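Local coordinates for uronate dehydrogenase (Agrobacterium tumefaciens, PDB 3RFX), which catalyses the NAD-dependent oxidation of uronic acids such as glucuronate and galacturonate, probably yielding the corresponding aldarolactones, at residues Glu21-Ala24 / Pro25-Glu28; Ala147-Tyr150 / Phe151-Gly155; Glu169-Asn172 / Tyr173-Ser177; Asp183-Val186 / Ser187-Ala191. The protein carries 1 engineered substitution. All blocks are in the same frame, centred on the assembly; numbering follows the deposited sequence.

How the contacts relate
Contacts 1 and 4 form one neighbourhood, their centres 12 Å apart: the end of helix 14-22 and the turn after it meet helix 182-194 through a salt bridge, R22 NH2 to D183 OD1 at 2.9 Å, and through M26, whose SD lies 3.9 Å from I189 CG2. Contact 3 begins the short helix 175-178 that precedes helix 182-194, about 9 Å from contact 4 at the nearest atoms. Contact 2 stands apart, its centre 35 Å from that of contact 3 across the chain's centre, and lies against a second subunit. The bound NAD lies about 7 Å from the F185 side chain in contact 4, but about 11 Å from M175 and 12 Å from L23.

Contact 1. Residues Glu21-Ala24 / Pro25-Glu28; sequences ERLA and PMAE. With PO4 (phosphate ion), chain F.
L23 and M26 both turn CG to the side opposite their own carbonyl carbon (chi1 -57° and -70°), and the two side chains therefore run next to each other in the same direction, with L23 CD2 3.9 Å from M26 SD. Behind this apolar pair the backbone closes a tight turn: M26 N donates to L23 O at 3.0 Å, a bond three residues long, as in a 3-10 helix. The next one, A27 N to A24 O at 3.4 Å, is weak, consistent with a helix unwinding toward strand 30-34. P25 suits this place because its nitrogen has no hydrogen to give: it cannot donate the next helical bond, which is consistent with helix 14-22 stopping here. Its CD rests 3.4 Å from R22 O. L23 reaches strand 5-9 at L6, while M26 lies on I189, E190 and F193 of helix 182-194, so the buried pair joins the turn to both.

R22 behaves differently. Its chain is bent at its second and third torsions, and O3 of a phosphate ion lies at the guanidinium edge, in its plane, accepting from R22 NH1 at 3.3 Å with an angle of 164° at the hydrogen. The phosphate probably comes from the crystallisation liquor and is also bonded to H182 ND1. R22 NH2 forms a salt bridge with D183 OD1 of helix 182-194. One arginine thus serves a carboxylate and a phosphate; the phosphate bond is fairly long though nearly straight, and D183, whose charge probably offsets part of that of R22, is probably the stronger partner.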
loop_
_atom_site.group_PDB
_atom_site.type_symbol
_atom_site.label_atom_id
_atom_site.label_comp_id
_atom_site.label_asym_id
_atom_site.label_seq_id
_atom_site.Cartn_x
_atom_site.Cartn_y
_atom_site.Cartn_z
ATOM N N GLU A 21 10.049 -8.262 -41.155
ATOM C CA GLU A 21 9.731 -7.125 -42.003
ATOM C C GLU A 21 9.753 -5.792 -41.247
ATOM O O GLU A 21 10.368 -4.821 -41.701
ATOM C CB GLU A 21 8.368 -7.309 -42.678
ATOM C CG GLU A 21 7.725 -5.991 -43.085
ATOM C CD GLU A 21 6.258 -6.134 -43.447
ATOM O OE1 GLU A 21 5.833 -7.262 -43.785
ATOM O OE2 GLU A 21 5.531 -5.115 -43.394
ATOM N N ARG A 22 9.085 -5.747 -40.095
ATOM C CA ARG A 22 8.856 -4.478 -39.402
ATOM C C ARG A 22 10.101 -3.883 -38.729
ATOM O O ARG A 22 10.206 -2.659 -38.595
ATOM C CB ARG A 22 7.730 -4.624 -38.371
ATOM C CG ARG A 22 6.346 -4.876 -38.965
ATOM C CD ARG A 22 5.865 -3.695 -39.797
ATOM N NE ARG A 22 5.796 -2.457 -39.021
ATOM C CZ ARG A 22 4.752 -2.090 -38.279
ATOM N NH1 ARG A 22 3.678 -2.873 -38.197
ATOM N NH2 ARG A 22 4.783 -0.941 -37.614
ATOM N N LEU A 23 11.027 -4.733 -38.295
ATOM C CA LEU A 23 12.222 -4.249 -37.581
ATOM C C LEU A 23 13.422 -3.997 -38.495
ATOM O O LEU A 23 14.487 -3.592 -38.028
ATOM C CB LEU A 23 12.625 -5.221 -36.468
ATOM C CG LEU A 23 11.547 -5.510 -35.416
ATOM C CD1 LEU A 23 12.106 -6.396 -34.321
ATOM C CD2 LEU A 23 10.999 -4.215 -34.853
ATOM N N ALA A 24 13.248 -4.243 -39.792
ATOM C CA ALA A 24 14.318 -4.029 -40.763
ATOM C C ALA A 24 14.965 -2.640 -40.670
ATOM O O ALA A 24 16.188 -2.526 -40.699
ATOM C CB ALA A 24 13.817 -4.302 -42.185
ATOM N N PRO A 25 14.151 -1.579 -40.550
ATOM C CA PRO A 25 14.696 -0.217 -40.466
ATOM C C PRO A 25 15.531 0.068 -39.211
ATOM O O PRO A 25 16.166 1.117 -39.143
ATOM C CB PRO A 25 13.438 0.660 -40.449
ATOM C CG PRO A 25 12.376 -0.182 -41.067
ATOM C CD PRO A 25 12.680 -1.574 -40.628
ATOM N N MET A 26 15.532 -0.839 -38.239
ATOM C CA MET A 26 16.232 -0.588 -36.982
ATOM C C MET A 26 17.727 -0.884 -37.024
ATOM O O MET A 26 18.467 -0.453 -36.144
ATOM C CB MET A 26 15.610 -1.396 -35.847
ATOM C CG MET A 26 14.233 -0.922 -35.422
ATOM S SD MET A 26 13.811 -1.704 -33.855
ATOM C CE MET A 26 14.992 -0.911 -32.753
ATOM N N ALA A 27 18.168 -1.635 -38.027
ATOM C CA ALA A 27 19.565 -2.045 -38.085
ATOM C C ALA A 27 20.064 -2.161 -39.518
ATOM O O ALA A 27 19.289 -2.429 -40.435
ATOM C CB ALA A 27 19.759 -3.356 -37.355
ATOM N N GLU A 28 21.362 -1.955 -39.709
ATOM C CA GLU A 28 21.958 -2.110 -41.027
ATOM C C GLU A 28 21.802 -3.550 -41.493
ATOM O O GLU A 28 21.501 -3.810 -42.660
ATOM C CB GLU A 28 23.435 -1.693 -41.002
ATOM C CG GLU A 28 23.624 -0.209 -40.717
ATOM C CD GLU A 28 25.087 0.214 -40.670
ATOM O OE1 GLU A 28 25.967 -0.660 -40.512
ATOM O OE2 GLU A 28 25.351 1.432 -40.784
HETATM P P PO4 F . 1.582 -5.820 -40.382
HETATM O O1 PO4 F . 0.521 -5.794 -39.306
HETATM O O2 PO4 F . 1.355 -4.671 -41.333
HETATM O O3 PO4 F . 2.947 -5.680 -39.756
HETATM O O4 PO4 F . 1.508 -7.130 -41.130
#

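Contact 2. Residues Ala147-Tyr150 / Phe151-Gly155; sequences ARMY and FDKFG
R148 and D152 meet at a slant, one turn apart, near the C-terminal end of the alpha-helix 135-154, a helix of the Rossmann-type domain. R148 carries CG opposite its backbone N (chi1 180°) and then bends at its second and third torsions, which swings the guanidinium alongside the helix onto D152. The grip is side-on, with one nitrogen for each oxygen. NE reaches OD2 of D152 at 3.0 Å, within the guanidinium plane but from above the carboxylate plane; NH2 of R148 meets OD1 at 2.9 Å on the syn side. With the two planes 56° apart, the pair is twisted rather than coplanar. F151 lies over one face of the guanidinium: CD2 of its ring sits 3.7 Å over the centre of the group, the ring presenting its edge to that face. OD1 of D152 has a second partner, R131 of the second subunit, so this ion pair extends into the assembly.

On another side M149 and K153 run together, SD of M149 lying 3.8 Å from K153 CE. The thioether suits the aliphatic part of the lysine, whose chain bends at its last two torsions and delivers NZ to backbone oxygens of the second subunit, among them N261 O. Y150 and F154 also point the same way, their rings oblique at 46°, and Y150 OH is held by E96. F154 N donates to Y150 O at 2.9 Å. G155 then leaves the helix with positive phi, which glycine accepts readily, while its own N still donates to F151 O at 2.9 Å.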
loop_
_atom_site.group_PDB
_atom_site.type_symbol
_atom_site.label_atom_id
_atom_site.label_comp_id
_atom_site.label_asym_id
_atom_site.label_seq_id
_atom_site.Cartn_x
_atom_site.Cartn_y
_atom_site.Cartn_z
ATOM N N ALA A 147 16.696 -13.663 -16.235
ATOM C CA ALA A 147 17.066 -12.334 -16.727
ATOM C C ALA A 147 17.335 -11.373 -15.568
ATOM O O ALA A 147 18.268 -10.559 -15.623
ATOM C CB ALA A 147 15.986 -11.758 -17.651
ATOM N N ARG A 148 16.511 -11.448 -14.526
ATOM C CA ARG A 148 16.701 -10.561 -13.376
ATOM C C ARG A 148 18.049 -10.830 -12.712
ATOM O O ARG A 148 18.758 -9.901 -12.338
ATOM C CB ARG A 148 15.567 -10.717 -12.352
ATOM C CG ARG A 148 15.717 -9.809 -11.112
ATOM C CD ARG A 148 15.509 -8.329 -11.457
ATOM N NE ARG A 148 16.313 -7.451 -10.606
ATOM C CZ ARG A 148 16.100 -6.147 -10.447
ATOM N NH1 ARG A 148 15.079 -5.549 -11.055
ATOM N NH2 ARG A 148 16.909 -5.438 -9.666
ATOM N N MET A 149 18.397 -12.109 -12.571
ATOM C CA MET A 149 19.670 -12.486 -11.956
ATOM C C MET A 149 20.866 -11.968 -12.773
ATOM O O MET A 149 21.814 -11.406 -12.204
ATOM C CB MET A 149 19.743 -14.007 -11.740
ATOM C CG MET A 149 20.984 -14.489 -10.974
ATOM S SD MET A 149 22.377 -14.767 -12.104
ATOM C CE MET A 149 21.871 -16.312 -12.877
ATOM N N TYR A 150 20.823 -12.134 -14.096
ATOM C CA TYR A 150 21.895 -11.595 -14.938
ATOM C C TYR A 150 21.946 -10.072 -14.886
ATOM O O TYR A 150 23.019 -9.474 -15.020
ATOM C CB TYR A 150 21.800 -12.072 -16.392
ATOM C CG TYR A 150 22.367 -13.464 -16.614
ATOM C CD1 TYR A 150 23.567 -13.651 -17.299
ATOM C CD2 TYR A 150 21.704 -14.589 -16.128
ATOM C CE1 TYR A 150 24.092 -14.931 -17.504
ATOM C CE2 TYR A 150 22.215 -15.864 -16.323
ATOM C CZ TYR A 150 23.413 -16.028 -17.014
ATOM O OH TYR A 150 23.908 -17.301 -17.205
ATOM N N PHE A 151 20.799 -9.434 -14.689
ATOM C CA PHE A 151 20.815 -7.984 -14.516
ATOM C C PHE A 151 21.500 -7.558 -13.216
ATOM O O PHE A 151 22.372 -6.685 -13.230
ATOM C CB PHE A 151 19.417 -7.368 -14.571
ATOM C CG PHE A 151 19.404 -5.918 -14.181
ATOM C CD1 PHE A 151 19.993 -4.966 -14.998
ATOM C CD2 PHE A 151 18.833 -5.510 -12.981
ATOM C CE1 PHE A 151 20.009 -3.630 -14.627
ATOM C CE2 PHE A 151 18.839 -4.172 -12.610
ATOM C CZ PHE A 151 19.428 -3.233 -13.438
ATOM N N ASP A 152 21.085 -8.139 -12.095
ATOM C CA ASP A 152 21.694 -7.803 -10.801
ATOM C C ASP A 152 23.169 -8.203 -10.723
ATOM O O ASP A 152 23.966 -7.529 -10.075
ATOM C CB ASP A 152 20.943 -8.451 -9.643
ATOM C CG ASP A 152 19.657 -7.725 -9.301
ATOM O OD1 ASP A 152 19.632 -6.474 -9.379
ATOM O OD2 ASP A 152 18.675 -8.412 -8.938
ATOM N N LYS A 153 23.529 -9.306 -11.372
ATOM C CA LYS A 153 24.887 -9.839 -11.239
ATOM C C LYS A 153 25.879 -9.222 -12.233
ATOM O O LYS A 153 27.040 -8.977 -11.883
ATOM C CB LYS A 153 24.885 -11.376 -11.337
ATOM C CG LYS A 153 26.230 -12.056 -11.030
ATOM C CD LYS A 153 26.095 -13.590 -11.001
ATOM C CE LYS A 153 25.288 -14.082 -9.803
ATOM N NZ LYS A 153 25.965 -13.937 -8.480
ATOM N N PHE A 154 25.422 -8.962 -13.456
ATOM C CA PHE A 154 26.305 -8.561 -14.554
ATOM C C PHE A 154 25.879 -7.268 -15.239
ATOM O O PHE A 154 26.625 -6.711 -16.047
ATOM C CB PHE A 154 26.378 -9.668 -15.614
ATOM C CG PHE A 154 26.867 -10.977 -15.086
ATOM C CD1 PHE A 154 28.192 -11.130 -14.703
ATOM C CD2 PHE A 154 26.006 -12.061 -14.977
ATOM C CE1 PHE A 154 28.644 -12.341 -14.220
ATOM C CE2 PHE A 154 26.448 -13.268 -14.496
ATOM C CZ PHE A 154 27.771 -13.416 -14.117
ATOM N N GLY A 155 24.674 -6.792 -14.940
ATOM C CA GLY A 155 24.179 -5.580 -15.567
ATOM C C GLY A 155 23.534 -5.785 -16.932
ATOM O O GLY A 155 23.224 -4.822 -17.635
#

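Contact 3. Residues Glu169-Asn172 / Tyr173-Ser177; sequences EPNN and YRMLS
N172 and M175 cross at about a right angle where the chain enters helix 175-178, and the amide oxygen of N172 caps the turn. N172 holds CG between its backbone N and carbonyl carbon (chi1 66°), which curls the amide back over the following residues and puts OD1 3.1 Å from M175 N. That is an N-capping bond, with the donor tilted 22° from the plane of the amide carbonyl. The same M175 N also makes a weak bond to N172 O, at 3.1 Å. Asparagine suits such a cap, being short enough to fold back and carrying a good acceptor. Its other end is used too: ND2 gives a hydrogen to a water at 3.1 Å, which also accepts from R174 NH1.

M175 stretches straight beyond CG and passes obliquely across N171. There SD accepts a weak hydrogen bond from N171 N at 3.5 Å, and the terminal CE comes within 3.3 Å of N171 OD1. Nearer the backbone, P170 CB packs against M175 CB, 3.9 Å away. Across the turn L176 sets CD1 over one face of the Y173 ring, 4.0 Å above its plane, while Y173 OH bonds R234 and R174 NH2 bonds Q254 O.

The capping oxygen occupies the start of the helix, where amide hydrogens lack a preceding carbonyl. Its partial negative charge probably interacts favourably with the positive end of the helix dipole, and the methionine sulfur adds a soft tie.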
loop_
_atom_site.group_PDB
_atom_site.type_symbol
_atom_site.label_atom_id
_atom_site.label_comp_id
_atom_site.label_asym_id
_atom_site.label_seq_id
_atom_site.Cartn_x
_atom_site.Cartn_y
_atom_site.Cartn_z
ATOM N N GLU A 169 -5.697 -8.443 -35.525
ATOM C CA GLU A 169 -6.840 -7.778 -34.907
ATOM C C GLU A 169 -7.416 -8.651 -33.786
ATOM O O GLU A 169 -7.203 -9.864 -33.759
ATOM C CB GLU A 169 -7.919 -7.474 -35.957
ATOM C CG GLU A 169 -8.550 -8.716 -36.541
ATOM C CD GLU A 169 -9.595 -8.419 -37.620
ATOM O OE1 GLU A 169 -9.939 -7.236 -37.833
ATOM O OE2 GLU A 169 -10.077 -9.380 -38.252
ATOM N N PRO A 170 -8.146 -8.034 -32.848
ATOM C CA PRO A 170 -8.792 -8.835 -31.797
ATOM C C PRO A 170 -9.812 -9.766 -32.448
ATOM O O PRO A 170 -10.520 -9.320 -33.355
ATOM C CB PRO A 170 -9.536 -7.785 -30.955
ATOM C CG PRO A 170 -8.918 -6.464 -31.321
ATOM C CD PRO A 170 -8.449 -6.598 -32.737
ATOM N N ASN A 171 -9.901 -11.016 -32.017
ATOM C CA ASN A 171 -10.915 -11.905 -32.602
ATOM C C ASN A 171 -11.771 -12.685 -31.617
ATOM O O ASN A 171 -12.500 -13.591 -32.008
ATOM C CB ASN A 171 -10.301 -12.866 -33.613
ATOM C CG ASN A 171 -9.176 -13.666 -33.035
ATOM O OD1 ASN A 171 -9.355 -14.378 -32.048
ATOM N ND2 ASN A 171 -7.993 -13.559 -33.644
ATOM N N ASN A 172 -11.679 -12.340 -30.341
ATOM C CA ASN A 172 -12.612 -12.867 -29.362
ATOM C C ASN A 172 -12.718 -11.906 -28.183
ATOM O O ASN A 172 -11.992 -10.903 -28.126
ATOM C CB ASN A 172 -12.233 -14.293 -28.928
ATOM C CG ASN A 172 -10.922 -14.356 -28.161
ATOM O OD1 ASN A 172 -10.637 -13.512 -27.314
ATOM N ND2 ASN A 172 -10.129 -15.384 -28.438
ATOM N N TYR A 173 -13.615 -12.203 -27.251
ATOM C CA TYR A 173 -13.920 -11.264 -26.169
ATOM C C TYR A 173 -12.695 -10.942 -25.312
ATOM O O TYR A 173 -12.490 -9.795 -24.905
ATOM C CB TYR A 173 -15.056 -11.783 -25.278
ATOM C CG TYR A 173 -15.676 -10.677 -24.446
ATOM C CD1 TYR A 173 -16.769 -9.959 -24.917
ATOM C CD2 TYR A 173 -15.141 -10.328 -23.209
ATOM C CE1 TYR A 173 -17.325 -8.926 -24.169
ATOM C CE2 TYR A 173 -15.686 -9.293 -22.456
ATOM C CZ TYR A 173 -16.777 -8.597 -22.947
ATOM O OH TYR A 173 -17.320 -7.567 -22.201
ATOM N N ARG A 174 -11.899 -11.965 -25.025
ATOM C CA ARG A 174 -10.690 -11.794 -24.214
ATOM C C ARG A 174 -9.734 -10.782 -24.845
ATOM O O ARG A 174 -9.111 -9.979 -24.142
ATOM C CB ARG A 174 -9.995 -13.143 -24.004
ATOM C CG ARG A 174 -8.660 -13.076 -23.249
ATOM C CD ARG A 174 -8.227 -14.475 -22.803
ATOM N NE ARG A 174 -6.856 -14.515 -22.281
ATOM C CZ ARG A 174 -5.764 -14.625 -23.034
ATOM N NH1 ARG A 174 -5.865 -14.703 -24.355
ATOM N NH2 ARG A 174 -4.562 -14.649 -22.462
ATOM N N MET A 175 -9.613 -10.813 -26.168
ATOM C CA MET A 175 -8.680 -9.911 -26.849
ATOM C C MET A 175 -9.092 -8.452 -26.798
ATOM O O MET A 175 -8.297 -7.563 -27.110
ATOM C CB MET A 175 -8.436 -10.351 -28.295
ATOM C CG MET A 175 -7.755 -11.700 -28.379
ATOM S SD MET A 175 -7.142 -12.004 -30.044
ATOM C CE MET A 175 -6.854 -13.769 -29.955
ATOM N N LEU A 176 -10.330 -8.182 -26.407
ATOM C CA LEU A 176 -10.710 -6.788 -26.170
ATOM C C LEU A 176 -9.874 -6.225 -25.020
ATOM O O LEU A 176 -9.763 -5.010 -24.866
ATOM C CB LEU A 176 -12.197 -6.669 -25.831
ATOM C CG LEU A 176 -13.112 -7.055 -26.991
ATOM C CD1 LEU A 176 -14.582 -7.019 -26.557
ATOM C CD2 LEU A 176 -12.874 -6.110 -28.179
ATOM N N SER A 177 -9.311 -7.118 -24.210
ATOM C CA SER A 177 -8.436 -6.708 -23.113
ATOM C C SER A 177 -6.970 -6.982 -23.424
ATOM O O SER A 177 -6.112 -6.183 -23.055
ATOM C CB SER A 177 -8.822 -7.409 -21.799
ATOM O OG SER A 177 -10.178 -7.135 -21.452
HETATM O O HOH W 1 -7.926 -15.565 -26.295
#

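Contact 4. Residues Asp183-Val186 / Ser187-Ala191; sequences DDFV and SLIEA
F185 and I189 meet one turn apart in a local contact along helix 182-194, which lies between strands 158-163 and 202-205 in the chain and is largely buried. With CG trans to the backbone N (chi1 -164°), the F185 ring projects outward from the helix, and I189 CD1 comes over one of its faces in a CH-pi contact, 4.2 Å from the ring centroid and 27° off its normal. L188 CD2 comes 4.3 Å from F185 CD1. These three hydrophobic side chains suit the inward face: F185 stacks on F180 and touches L15 and M19 of helix 14-22, while L188 leans on V161 of strand 158-163.

The other flank is polar. A water joins D184 OD1, to which it donates at 2.7 Å, with S187 OG at 2.8 Å. S187 keeps OG between its backbone N and carbonyl carbon, turned back toward the preceding turn, where W224 NE1 is also bonded to it. The buried carboxylate of D184 is well supplied: OD2 is met by S207 OG and D228 N, and OD1 by K227 N, which should favour its ionised form. E190, extended beyond CG, slants across V186, with CG 3.3 Å from V186 O.

Backbone bonds are regular, for example I189 N to F185 O at 3.0 Å. The pattern is that of a helix flanking the parallel sheet of the Rossmann fold, apolar toward the sheet and helix 14-22, its polar flank tied to loops, with the F185 side chain about 7 Å from the bound NAD.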
loop_
_atom_site.group_PDB
_atom_site.type_symbol
_atom_site.label_atom_id
_atom_site.label_comp_id
_atom_site.label_asym_id
_atom_site.label_seq_id
_atom_site.Cartn_x
_atom_site.Cartn_y
_atom_site.Cartn_z
ATOM N N ASP A 183 1.777 -2.684 -34.563
ATOM C CA ASP A 183 2.319 -1.330 -34.445
ATOM C C ASP A 183 2.813 -1.022 -33.033
ATOM O O ASP A 183 3.870 -0.407 -32.860
ATOM C CB ASP A 183 1.281 -0.278 -34.835
ATOM C CG ASP A 183 1.144 -0.108 -36.340
ATOM O OD1 ASP A 183 1.925 -0.717 -37.101
ATOM O OD2 ASP A 183 0.246 0.650 -36.753
ATOM N N ASP A 184 2.037 -1.409 -32.024
ATOM C CA ASP A 184 2.410 -1.094 -30.639
ATOM C C ASP A 184 3.575 -1.940 -30.132
ATOM O O ASP A 184 4.380 -1.474 -29.329
ATOM C CB ASP A 184 1.197 -1.187 -29.695
ATOM C CG ASP A 184 0.236 -0.018 -29.862
ATOM O OD1 ASP A 184 0.674 1.067 -30.291
ATOM O OD2 ASP A 184 -0.965 -0.169 -29.555
ATOM N N PHE A 185 3.689 -3.179 -30.607
ATOM C CA PHE A 185 4.824 -4.004 -30.213
ATOM C C PHE A 185 6.088 -3.454 -30.888
ATOM O O PHE A 185 7.145 -3.357 -30.268
ATOM C CB PHE A 185 4.589 -5.478 -30.565
ATOM C CG PHE A 185 5.525 -6.432 -29.875
ATOM C CD1 PHE A 185 6.496 -5.973 -28.989
ATOM C CD2 PHE A 185 5.436 -7.792 -30.108
ATOM C CE1 PHE A 185 7.355 -6.850 -28.363
ATOM C CE2 PHE A 185 6.299 -8.680 -29.482
ATOM C CZ PHE A 185 7.261 -8.207 -28.606
ATOM N N VAL A 186 5.962 -3.060 -32.149
ATOM C CA VAL A 186 7.088 -2.455 -32.851
ATOM C C VAL A 186 7.562 -1.180 -32.147
ATOM O O VAL A 186 8.758 -1.002 -31.919
ATOM C CB VAL A 186 6.759 -2.172 -34.323
ATOM C CG1 VAL A 186 7.877 -1.342 -34.974
ATOM C CG2 VAL A 186 6.568 -3.498 -35.063
ATOM N N SER A 187 6.633 -0.301 -31.791
ATOM C CA SER A 187 7.021 0.934 -31.117
ATOM C C SER A 187 7.621 0.656 -29.738
ATOM O O SER A 187 8.516 1.377 -29.292
ATOM C CB SER A 187 5.850 1.916 -31.023
ATOM O OG SER A 187 4.840 1.403 -30.179
ATOM N N LEU A 188 7.154 -0.392 -29.064
ATOM C CA LEU A 188 7.744 -0.750 -27.770
ATOM C C LEU A 188 9.199 -1.171 -27.958
ATOM O O LEU A 188 10.090 -0.759 -27.205
ATOM C CB LEU A 188 6.954 -1.881 -27.091
ATOM C CG LEU A 188 7.635 -2.464 -25.846
ATOM C CD1 LEU A 188 7.773 -1.396 -24.754
ATOM C CD2 LEU A 188 6.900 -3.697 -25.325
ATOM N N ILE A 189 9.441 -2.003 -28.966
ATOM C CA ILE A 189 10.798 -2.460 -29.258
ATOM C C ILE A 189 11.720 -1.275 -29.571
ATOM O O ILE A 189 12.852 -1.224 -29.091
ATOM C CB ILE A 189 10.816 -3.510 -30.394
ATOM C CG1 ILE A 189 10.215 -4.829 -29.890
ATOM C CG2 ILE A 189 12.239 -3.736 -30.910
ATOM C CD1 ILE A 189 9.893 -5.815 -30.989
ATOM N N GLU A 190 11.226 -0.311 -30.341
ATOM C CA GLU A 190 12.008 0.893 -30.638
ATOM C C GLU A 190 12.330 1.691 -29.366
ATOM O O GLU A 190 13.453 2.175 -29.184
ATOM C CB GLU A 190 11.290 1.760 -31.678
ATOM C CG GLU A 190 11.142 1.025 -33.016
ATOM C CD GLU A 190 10.198 1.707 -33.988
ATOM O OE1 GLU A 190 9.364 2.532 -33.548
ATOM O OE2 GLU A 190 10.280 1.397 -35.197
ATOM N N ALA A 191 11.348 1.799 -28.480
ATOM C CA ALA A 191 11.524 2.512 -27.221
ATOM C C ALA A 191 12.519 1.800 -26.316
ATOM O O ALA A 191 13.315 2.446 -25.632
ATOM C CB ALA A 191 10.172 2.687 -26.507
HETATM O O HOH W 2 2.619 2.692 -31.297
#